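Local coordinates for protein prolyl endopeptidase (Myxococcus xanthus, PDB 2BKL) that probably hydrolyses oligopeptides as a serine endopeptidase, cutting after proline and far less readily after alanine, at residues A[494-502]-A[573-581]; A[220-231]-A[242-250]. All coordinates share one frame; numbering follows the deposited sequence.

Contact 1. Residues A[494-502]-A[573-581]; sequences HDAGRLDKK and TWIPEYGTA. With ZAH (N-[(benzyloxy)carbonyl]-L-alanyl-L-proline), chain C.
Through both oxygens the Glu577 carboxylate is gripped: Glu577 OE1 offers its syn lone pair to His494 NE2 at 2.8 Å (N-H...O 152°), with imidazole and carboxylate nearly coplanar, and Glu577 OE2 accepts from the backbone N of Phe456 and from a water at 2.8 Å that also bonds Gly497 O and Lys502 NZ, which Gly454 O holds as well. Arg498 CD lies over one face of that imidazole, while Arg498 NE is drawn at 2.7 Å to Asp495 OD1 in a salt bridge. Leu499 N donates to Glu577 O at 2.8 Å, and Leu499 CD2 rests 3.5 Å from Pro576 O. Lys502 CE meets the edge of the Tyr578 ring, whose OH bonds to Asn534. With CG anti to the carbonyl carbon (chi1 -48°), Trp574 lays its indole under the proline ring of the bound ligand and sends NE1 to ZAH O16 at 2.9 Å. A leucine here would probably leave that carbamate oxygen without its donor and the proline ring without its flat floor. In this α/β-hydrolase domain, the helical turn 575-578 carries pocket residues Trp574 and Tyr578 near its ends, and the cationic groups near Glu577 probably favour its charged form.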
# COMPACT_ATOMS: atom_id res chain seq x y z
N HIS A 494 -10.85 -9.73 -7.51
CA HIS A 494 -9.61 -9.20 -8.04
C HIS A 494 -9.61 -9.37 -9.58
O HIS A 494 -9.37 -8.42 -10.32
CB HIS A 494 -8.41 -9.93 -7.39
CG HIS A 494 -7.08 -9.52 -7.92
ND1 HIS A 494 -6.03 -10.41 -8.02
CD2 HIS A 494 -6.63 -8.34 -8.42
CE1 HIS A 494 -4.99 -9.79 -8.55
NE2 HIS A 494 -5.32 -8.53 -8.80
N ASP A 495 -9.87 -10.59 -10.02
CA ASP A 495 -9.80 -10.90 -11.45
C ASP A 495 -10.80 -10.12 -12.28
O ASP A 495 -10.52 -9.78 -13.44
CB ASP A 495 -9.96 -12.40 -11.71
CG ASP A 495 -8.72 -13.20 -11.37
OD1 ASP A 495 -7.64 -12.61 -11.09
OD2 ASP A 495 -8.80 -14.46 -11.33
N ALA A 496 -11.97 -9.81 -11.71
CA ALA A 496 -12.96 -9.04 -12.44
C ALA A 496 -12.64 -7.55 -12.51
O ALA A 496 -13.45 -6.77 -13.03
CB ALA A 496 -14.34 -9.25 -11.84
N GLY A 497 -11.48 -7.12 -12.02
CA GLY A 497 -11.07 -5.74 -12.10
C GLY A 497 -9.64 -5.57 -12.52
O GLY A 497 -8.99 -4.64 -12.09
N ARG A 498 -9.13 -6.49 -13.33
CA ARG A 498 -7.77 -6.36 -13.85
C ARG A 498 -7.70 -6.79 -15.31
O ARG A 498 -8.65 -7.35 -15.89
CB ARG A 498 -6.81 -7.15 -12.97
CG ARG A 498 -6.91 -8.62 -13.11
CD ARG A 498 -6.14 -9.34 -12.01
NE ARG A 498 -6.04 -10.76 -12.30
CZ ARG A 498 -5.06 -11.34 -12.99
NH1 ARG A 498 -4.05 -10.64 -13.45
NH2 ARG A 498 -5.12 -12.63 -13.21
N LEU A 499 -6.55 -6.54 -15.94
CA LEU A 499 -6.35 -6.87 -17.33
C LEU A 499 -7.48 -6.34 -18.22
O LEU A 499 -7.80 -5.16 -18.18
CB LEU A 499 -6.07 -8.37 -17.50
CG LEU A 499 -4.87 -8.87 -16.72
CD1 LEU A 499 -4.79 -10.38 -16.74
CD2 LEU A 499 -3.55 -8.26 -17.25
N ASP A 500 -8.12 -7.20 -19.01
CA ASP A 500 -9.16 -6.77 -19.93
C ASP A 500 -10.43 -6.30 -19.22
O ASP A 500 -11.28 -5.67 -19.85
CB ASP A 500 -9.54 -7.93 -20.86
CG ASP A 500 -9.90 -9.20 -20.09
OD1 ASP A 500 -9.00 -9.81 -19.46
OD2 ASP A 500 -11.06 -9.67 -20.02
N LYS A 501 -10.54 -6.59 -17.91
CA LYS A 501 -11.71 -6.22 -17.13
C LYS A 501 -11.48 -5.00 -16.25
O LYS A 501 -12.32 -4.69 -15.40
CB LYS A 501 -12.15 -7.36 -16.24
CG LYS A 501 -12.34 -8.67 -17.00
CD LYS A 501 -13.61 -8.80 -17.72
CE LYS A 501 -14.06 -10.28 -17.70
NZ LYS A 501 -13.02 -11.21 -18.23
N LYS A 502 -10.39 -4.28 -16.49
CA LYS A 502 -10.12 -3.08 -15.69
C LYS A 502 -11.25 -2.06 -15.70
O LYS A 502 -11.51 -1.39 -14.69
CB LYS A 502 -8.80 -2.44 -16.11
CG LYS A 502 -8.34 -1.26 -15.25
CD LYS A 502 -8.02 -1.69 -13.81
CE LYS A 502 -7.42 -0.56 -13.01
NZ LYS A 502 -7.06 -0.98 -11.61
N THR A 573 6.74 -4.33 -13.38
CA THR A 573 6.23 -5.20 -12.34
C THR A 573 4.72 -5.23 -12.27
O THR A 573 4.17 -6.12 -11.63
CB THR A 573 6.79 -4.87 -10.93
OG1 THR A 573 6.32 -3.61 -10.46
CG2 THR A 573 8.34 -4.84 -10.91
N TRP A 574 4.06 -4.24 -12.90
CA TRP A 574 2.58 -4.20 -12.92
C TRP A 574 2.00 -4.74 -14.21
O TRP A 574 0.78 -4.79 -14.34
CB TRP A 574 2.06 -2.79 -12.62
CG TRP A 574 2.74 -2.25 -11.42
CD1 TRP A 574 2.94 -2.88 -10.24
CD2 TRP A 574 3.32 -0.96 -11.29
NE1 TRP A 574 3.66 -2.09 -9.38
CE2 TRP A 574 3.90 -0.90 -10.00
CE3 TRP A 574 3.42 0.16 -12.13
CZ2 TRP A 574 4.61 0.21 -9.55
CZ3 TRP A 574 4.15 1.28 -11.67
CH2 TRP A 574 4.71 1.28 -10.39
N ILE A 575 2.82 -5.21 -15.14
CA ILE A 575 2.29 -5.81 -16.35
C ILE A 575 1.33 -6.99 -16.08
O ILE A 575 0.32 -7.11 -16.76
CB ILE A 575 3.44 -6.16 -17.31
CG1 ILE A 575 4.00 -4.86 -17.94
CG2 ILE A 575 2.99 -7.15 -18.42
CD1 ILE A 575 5.29 -5.03 -18.76
N PRO A 576 1.59 -7.83 -15.08
CA PRO A 576 0.63 -8.90 -14.79
C PRO A 576 -0.76 -8.43 -14.37
O PRO A 576 -1.72 -9.22 -14.42
CB PRO A 576 1.31 -9.69 -13.66
CG PRO A 576 2.78 -9.44 -13.89
CD PRO A 576 2.82 -7.97 -14.27
N GLU A 577 -0.87 -7.18 -13.92
CA GLU A 577 -2.13 -6.57 -13.50
C GLU A 577 -2.83 -5.79 -14.62
O GLU A 577 -4.04 -5.89 -14.81
CB GLU A 577 -1.92 -5.65 -12.29
CG GLU A 577 -3.19 -5.13 -11.64
CD GLU A 577 -3.93 -6.11 -10.74
OE1 GLU A 577 -3.45 -7.23 -10.50
OE2 GLU A 577 -5.01 -5.72 -10.26
N TYR A 578 -2.07 -5.00 -15.38
CA TYR A 578 -2.64 -4.10 -16.38
C TYR A 578 -2.50 -4.59 -17.82
O TYR A 578 -3.28 -4.21 -18.68
CB TYR A 578 -1.94 -2.77 -16.32
CG TYR A 578 -2.08 -1.95 -15.07
CD1 TYR A 578 -3.33 -1.64 -14.55
CD2 TYR A 578 -0.96 -1.44 -14.41
CE1 TYR A 578 -3.46 -0.85 -13.42
CE2 TYR A 578 -1.07 -0.63 -13.28
CZ TYR A 578 -2.34 -0.33 -12.78
OH TYR A 578 -2.43 0.47 -11.67
N GLY A 579 -1.48 -5.40 -18.10
CA GLY A 579 -1.05 -5.74 -19.46
C GLY A 579 -0.01 -4.72 -19.92
O GLY A 579 0.35 -3.78 -19.20
N THR A 580 0.50 -4.91 -21.13
CA THR A 580 1.48 -3.99 -21.70
C THR A 580 1.09 -3.61 -23.11
O THR A 580 0.77 -4.48 -23.94
CB THR A 580 2.89 -4.57 -21.73
OG1 THR A 580 3.73 -3.73 -22.54
CG2 THR A 580 2.95 -5.99 -22.30
N ALA A 581 1.18 -2.32 -23.42
CA ALA A 581 0.91 -1.86 -24.75
C ALA A 581 1.87 -2.40 -25.81
O ALA A 581 1.63 -2.19 -27.00
CB ALA A 581 0.86 -0.35 -24.77
C1 ZAH C . 0.45 2.27 -6.58
O2 ZAH C . -0.85 1.74 -6.73
C3 ZAH C . 1.52 1.47 -7.36
C4 ZAH C . 1.27 1.52 -8.87
C5 ZAH C . 0.42 0.30 -9.21
C6 ZAH C . 0.67 -0.72 -8.13
N7 ZAH C . 1.46 0.01 -7.15
C8 ZAH C . 2.00 -0.58 -6.08
O9 ZAH C . 2.75 0.16 -5.29
C10 ZAH C . 2.01 -2.11 -5.91
C11 ZAH C . 0.66 -2.42 -5.26
N14 ZAH C . 3.06 -2.55 -5.03
C15 ZAH C . 4.31 -2.57 -5.41
O16 ZAH C . 4.66 -2.28 -6.64
O17 ZAH C . 5.31 -2.96 -4.45
C18 ZAH C . 6.67 -2.80 -4.91
C19 ZAH C . 7.68 -2.95 -3.77
C20 ZAH C . 7.82 -4.19 -3.14
C21 ZAH C . 8.73 -4.34 -2.09
C22 ZAH C . 9.52 -3.25 -1.70
C23 ZAH C . 9.40 -2.01 -2.34
C24 ZAH C . 8.48 -1.87 -3.38
O HOH W 1 -6.46 -3.76 -11.60
O HOH W 2 -5.74 -3.10 -17.84

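Contact 2. Residues A[220-231]-A[242-250]; sequences HERTGDPTTFLQ and FVYILRGWS. With ZAH (N-[(benzyloxy)carbonyl]-L-alanyl-L-proline), chain C.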
# COMPACT_ATOMS: atom_id res chain seq x y z
N HIS A 220 19.96 -17.78 -4.51
CA HIS A 220 19.11 -18.05 -5.66
C HIS A 220 19.33 -16.96 -6.68
O HIS A 220 19.25 -15.78 -6.35
CB HIS A 220 17.63 -18.11 -5.24
CG HIS A 220 16.72 -18.68 -6.29
ND1 HIS A 220 16.42 -18.03 -7.46
CD2 HIS A 220 16.00 -19.83 -6.31
CE1 HIS A 220 15.60 -18.76 -8.19
NE2 HIS A 220 15.32 -19.86 -7.51
N GLU A 221 19.60 -17.35 -7.92
CA GLU A 221 19.87 -16.38 -8.97
C GLU A 221 18.60 -15.66 -9.41
O GLU A 221 17.48 -16.05 -9.08
CB GLU A 221 20.54 -17.07 -10.17
CG GLU A 221 21.97 -17.52 -9.89
CD GLU A 221 22.63 -18.10 -11.13
OE1 GLU A 221 22.00 -18.97 -11.78
OE2 GLU A 221 23.77 -17.69 -11.46
N ARG A 222 18.80 -14.62 -10.19
CA ARG A 222 17.70 -13.79 -10.64
C ARG A 222 16.80 -14.55 -11.61
O ARG A 222 17.21 -15.54 -12.19
CB ARG A 222 18.25 -12.54 -11.34
CG ARG A 222 18.83 -12.81 -12.71
CD ARG A 222 19.66 -11.66 -13.24
NE ARG A 222 20.20 -11.93 -14.56
CZ ARG A 222 21.32 -12.59 -14.77
NH1 ARG A 222 22.06 -13.04 -13.76
NH2 ARG A 222 21.73 -12.79 -16.02
N THR A 223 15.59 -14.06 -11.79
CA THR A 223 14.70 -14.60 -12.80
C THR A 223 14.99 -14.01 -14.17
O THR A 223 14.66 -14.61 -15.18
CB THR A 223 13.23 -14.26 -12.50
OG1 THR A 223 13.03 -12.85 -12.56
CG2 THR A 223 12.82 -14.73 -11.09
N GLY A 224 15.57 -12.82 -14.21
CA GLY A 224 15.75 -12.11 -15.45
C GLY A 224 14.48 -11.57 -16.09
O GLY A 224 14.48 -11.21 -17.27
N ASP A 225 13.40 -11.52 -15.32
CA ASP A 225 12.09 -11.15 -15.81
C ASP A 225 11.56 -10.00 -14.95
O ASP A 225 11.23 -10.20 -13.79
CB ASP A 225 11.18 -12.37 -15.69
CG ASP A 225 9.82 -12.16 -16.28
OD1 ASP A 225 9.47 -10.99 -16.56
OD2 ASP A 225 9.06 -13.14 -16.53
N PRO A 226 11.50 -8.81 -15.52
CA PRO A 226 11.12 -7.63 -14.72
C PRO A 226 9.61 -7.58 -14.44
O PRO A 226 9.16 -6.62 -13.82
CB PRO A 226 11.58 -6.46 -15.61
CG PRO A 226 11.41 -7.01 -16.99
CD PRO A 226 11.80 -8.46 -16.92
N THR A 227 8.85 -8.57 -14.92
CA THR A 227 7.46 -8.67 -14.55
C THR A 227 7.24 -9.54 -13.33
O THR A 227 6.09 -9.87 -13.02
CB THR A 227 6.56 -9.17 -15.70
OG1 THR A 227 6.84 -10.56 -15.99
CG2 THR A 227 6.79 -8.37 -16.98
N THR A 228 8.31 -9.92 -12.65
CA THR A 228 8.25 -10.74 -11.44
C THR A 228 8.88 -10.05 -10.25
O THR A 228 9.62 -9.10 -10.39
CB THR A 228 8.96 -12.06 -11.62
OG1 THR A 228 10.37 -11.83 -11.81
CG2 THR A 228 8.46 -12.79 -12.87
N PHE A 229 8.58 -10.59 -9.07
CA PHE A 229 9.36 -10.36 -7.86
C PHE A 229 9.99 -11.67 -7.40
O PHE A 229 9.40 -12.73 -7.53
CB PHE A 229 8.52 -9.80 -6.72
CG PHE A 229 7.85 -8.48 -7.02
CD1 PHE A 229 6.59 -8.44 -7.62
CD2 PHE A 229 8.47 -7.29 -6.68
CE1 PHE A 229 5.98 -7.20 -7.89
CE2 PHE A 229 7.86 -6.06 -6.95
CZ PHE A 229 6.62 -6.02 -7.53
N LEU A 230 11.15 -11.59 -6.77
CA LEU A 230 11.76 -12.76 -6.15
C LEU A 230 11.82 -12.49 -4.65
O LEU A 230 12.35 -11.48 -4.23
CB LEU A 230 13.16 -12.96 -6.71
CG LEU A 230 13.86 -14.26 -6.35
CD1 LEU A 230 13.25 -15.45 -7.08
CD2 LEU A 230 15.34 -14.15 -6.67
N GLN A 231 11.28 -13.40 -3.85
CA GLN A 231 11.26 -13.21 -2.41
C GLN A 231 11.62 -14.49 -1.69
O GLN A 231 11.31 -15.58 -2.15
CB GLN A 231 9.85 -12.78 -1.98
CG GLN A 231 9.77 -12.09 -0.63
CD GLN A 231 8.36 -11.64 -0.31
OE1 GLN A 231 7.60 -11.21 -1.21
NE2 GLN A 231 7.98 -11.76 0.97
N PHE A 242 12.62 -21.06 1.73
CA PHE A 242 11.67 -20.91 0.63
C PHE A 242 12.05 -19.72 -0.27
O PHE A 242 12.50 -18.67 0.21
CB PHE A 242 10.27 -20.65 1.19
CG PHE A 242 9.74 -21.77 1.99
CD1 PHE A 242 9.20 -22.87 1.37
CD2 PHE A 242 9.80 -21.73 3.36
CE1 PHE A 242 8.72 -23.94 2.13
CE2 PHE A 242 9.35 -22.78 4.13
CZ PHE A 242 8.82 -23.89 3.50
N VAL A 243 11.85 -19.91 -1.56
CA VAL A 243 11.97 -18.85 -2.54
C VAL A 243 10.70 -18.84 -3.37
O VAL A 243 10.26 -19.86 -3.93
CB VAL A 243 13.20 -19.02 -3.41
CG1 VAL A 243 13.20 -18.03 -4.58
CG2 VAL A 243 14.48 -18.84 -2.58
N TYR A 244 10.11 -17.65 -3.45
CA TYR A 244 8.91 -17.38 -4.23
C TYR A 244 9.25 -16.63 -5.50
O TYR A 244 10.04 -15.69 -5.46
CB TYR A 244 7.97 -16.52 -3.40
CG TYR A 244 7.43 -17.12 -2.12
CD1 TYR A 244 6.26 -17.85 -2.12
CD2 TYR A 244 8.05 -16.90 -0.92
CE1 TYR A 244 5.75 -18.37 -0.96
CE2 TYR A 244 7.55 -17.44 0.26
CZ TYR A 244 6.40 -18.16 0.22
OH TYR A 244 5.87 -18.69 1.38
N ILE A 245 8.70 -17.05 -6.63
CA ILE A 245 8.68 -16.24 -7.85
C ILE A 245 7.25 -15.73 -7.99
O ILE A 245 6.33 -16.52 -8.26
CB ILE A 245 9.13 -17.06 -9.08
CG1 ILE A 245 10.57 -17.59 -8.88
CG2 ILE A 245 9.03 -16.17 -10.32
CD1 ILE A 245 11.04 -18.48 -9.99
N LEU A 246 7.08 -14.44 -7.73
CA LEU A 246 5.77 -13.81 -7.71
C LEU A 246 5.49 -13.22 -9.10
O LEU A 246 6.24 -12.39 -9.59
CB LEU A 246 5.73 -12.70 -6.67
CG LEU A 246 6.10 -13.13 -5.24
CD1 LEU A 246 6.09 -11.92 -4.28
CD2 LEU A 246 5.13 -14.19 -4.74
N ARG A 247 4.45 -13.71 -9.77
CA ARG A 247 4.01 -13.14 -11.04
C ARG A 247 2.84 -12.21 -10.75
O ARG A 247 1.66 -12.60 -10.79
CB ARG A 247 3.66 -14.23 -12.03
CG ARG A 247 4.92 -14.90 -12.57
CD ARG A 247 4.64 -15.89 -13.69
NE ARG A 247 3.94 -17.01 -13.10
CZ ARG A 247 4.55 -17.96 -12.42
NH1 ARG A 247 5.87 -17.92 -12.28
NH2 ARG A 247 3.83 -18.94 -11.87
N GLY A 248 3.16 -10.97 -10.43
CA GLY A 248 2.20 -9.98 -10.02
C GLY A 248 1.51 -10.44 -8.75
O GLY A 248 2.16 -10.93 -7.81
N TRP A 249 0.20 -10.22 -8.71
CA TRP A 249 -0.63 -10.45 -7.55
C TRP A 249 -1.60 -11.60 -7.80
O TRP A 249 -2.56 -11.78 -7.05
CB TRP A 249 -1.36 -9.13 -7.21
CG TRP A 249 -0.45 -8.13 -6.57
CD1 TRP A 249 -0.37 -7.84 -5.23
CD2 TRP A 249 0.61 -7.35 -7.19
NE1 TRP A 249 0.61 -6.92 -4.99
CE2 TRP A 249 1.22 -6.60 -6.17
CE3 TRP A 249 1.04 -7.16 -8.51
CZ2 TRP A 249 2.26 -5.71 -6.42
CZ3 TRP A 249 2.12 -6.28 -8.74
CH2 TRP A 249 2.69 -5.57 -7.70
N SER A 250 -1.38 -12.42 -8.83
CA SER A 250 -2.36 -13.48 -9.18
C SER A 250 -1.83 -14.87 -9.18
O SER A 250 -2.62 -15.82 -9.09
CB SER A 250 -2.94 -13.22 -10.56
OG SER A 250 -3.39 -11.88 -10.62
C1 ZAH C . 0.45 2.27 -6.58
O2 ZAH C . -0.85 1.74 -6.73
C3 ZAH C . 1.52 1.47 -7.36
C4 ZAH C . 1.27 1.52 -8.87
C5 ZAH C . 0.42 0.30 -9.21
C6 ZAH C . 0.67 -0.72 -8.13
N7 ZAH C . 1.46 0.01 -7.15
C8 ZAH C . 2.00 -0.58 -6.08
O9 ZAH C . 2.75 0.16 -5.29
C10 ZAH C . 2.01 -2.11 -5.91
C11 ZAH C . 0.66 -2.42 -5.26
N14 ZAH C . 3.06 -2.55 -5.03
C15 ZAH C . 4.31 -2.57 -5.41
O16 ZAH C . 4.66 -2.28 -6.64
O17 ZAH C . 5.31 -2.96 -4.45
C18 ZAH C . 6.67 -2.80 -4.91
C19 ZAH C . 7.68 -2.95 -3.77
C20 ZAH C . 7.82 -4.19 -3.14
C21 ZAH C . 8.73 -4.34 -2.09
C22 ZAH C . 9.52 -3.25 -1.70
C23 ZAH C . 9.40 -2.01 -2.34
C24 ZAH C . 8.48 -1.87 -3.38
O HOH W 3 5.00 -8.67 -10.74
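Tyr244 and Gln231 form an antiparallel hydrogen-bonded pair: Tyr244 N reaches Gln231 O at 2.7 Å, almost straight at 176°, and Gln231 N returns a bond to Tyr244 O at 3.1 Å. Two residues along, Phe229 and Leu246 exchange a second pair, in which Leu246 N meets Phe229 O at 2.9 Å. Just before the strand, a type I turn from Asp225 to Thr228 is tied by its own side chains. Thr228 OG1 donates to Asp225 O, and Asp225 OD1 accepts Thr227 N, an Asx turn, and also Thr227 OG1 from the same face of its plane.

On one face of the hairpin Leu230 CG, anti to the backbone N (chi1 -170°), brings CD1 against Val243 CG1 at 3.6 Å and against Ile245 CG1. The same Val243 methyl sits over the imidazole of His220, from the neighbouring sheet, in a CH-pi contact 3.9 Å from the ring centroid. Thr223 and Ile245 touch tip to tip through their CG2 methyls. On the other face Gln231 OE1 lies 3.5 Å from Leu246 CD1.

The backbone bonds of this β-propeller blade thus fix Phe229, whose ring edge meets the face of Trp249 just past the strand end, planes at 81°; with Trp249 CZ2 3.5 Å from ZAH N14, an apolar aromatic wall borders the ligand.

From the N terminus, contact 2 comes first: around ten intervening residues it pairs strands 229-234 and 241-247 of one propeller blade and, through the segment leading in from strand 217-220, also packs against the preceding sheet. Well after the propeller strands, contact 1 closes a longer loop of seventy residues, which includes helix 503-518, strand 527-532, helix 534-545 and strand 552-556 of the hydrolase domain. The two loops follow in series, neither enclosing nor crossing the other. They meet at the domain interface, where Ser250 packs on His494 and Arg498, and Pro576 on the Thr227 carbonyl. Both contacts also touch the bound ligand, so propeller and hydrolase domain share in enclosing it.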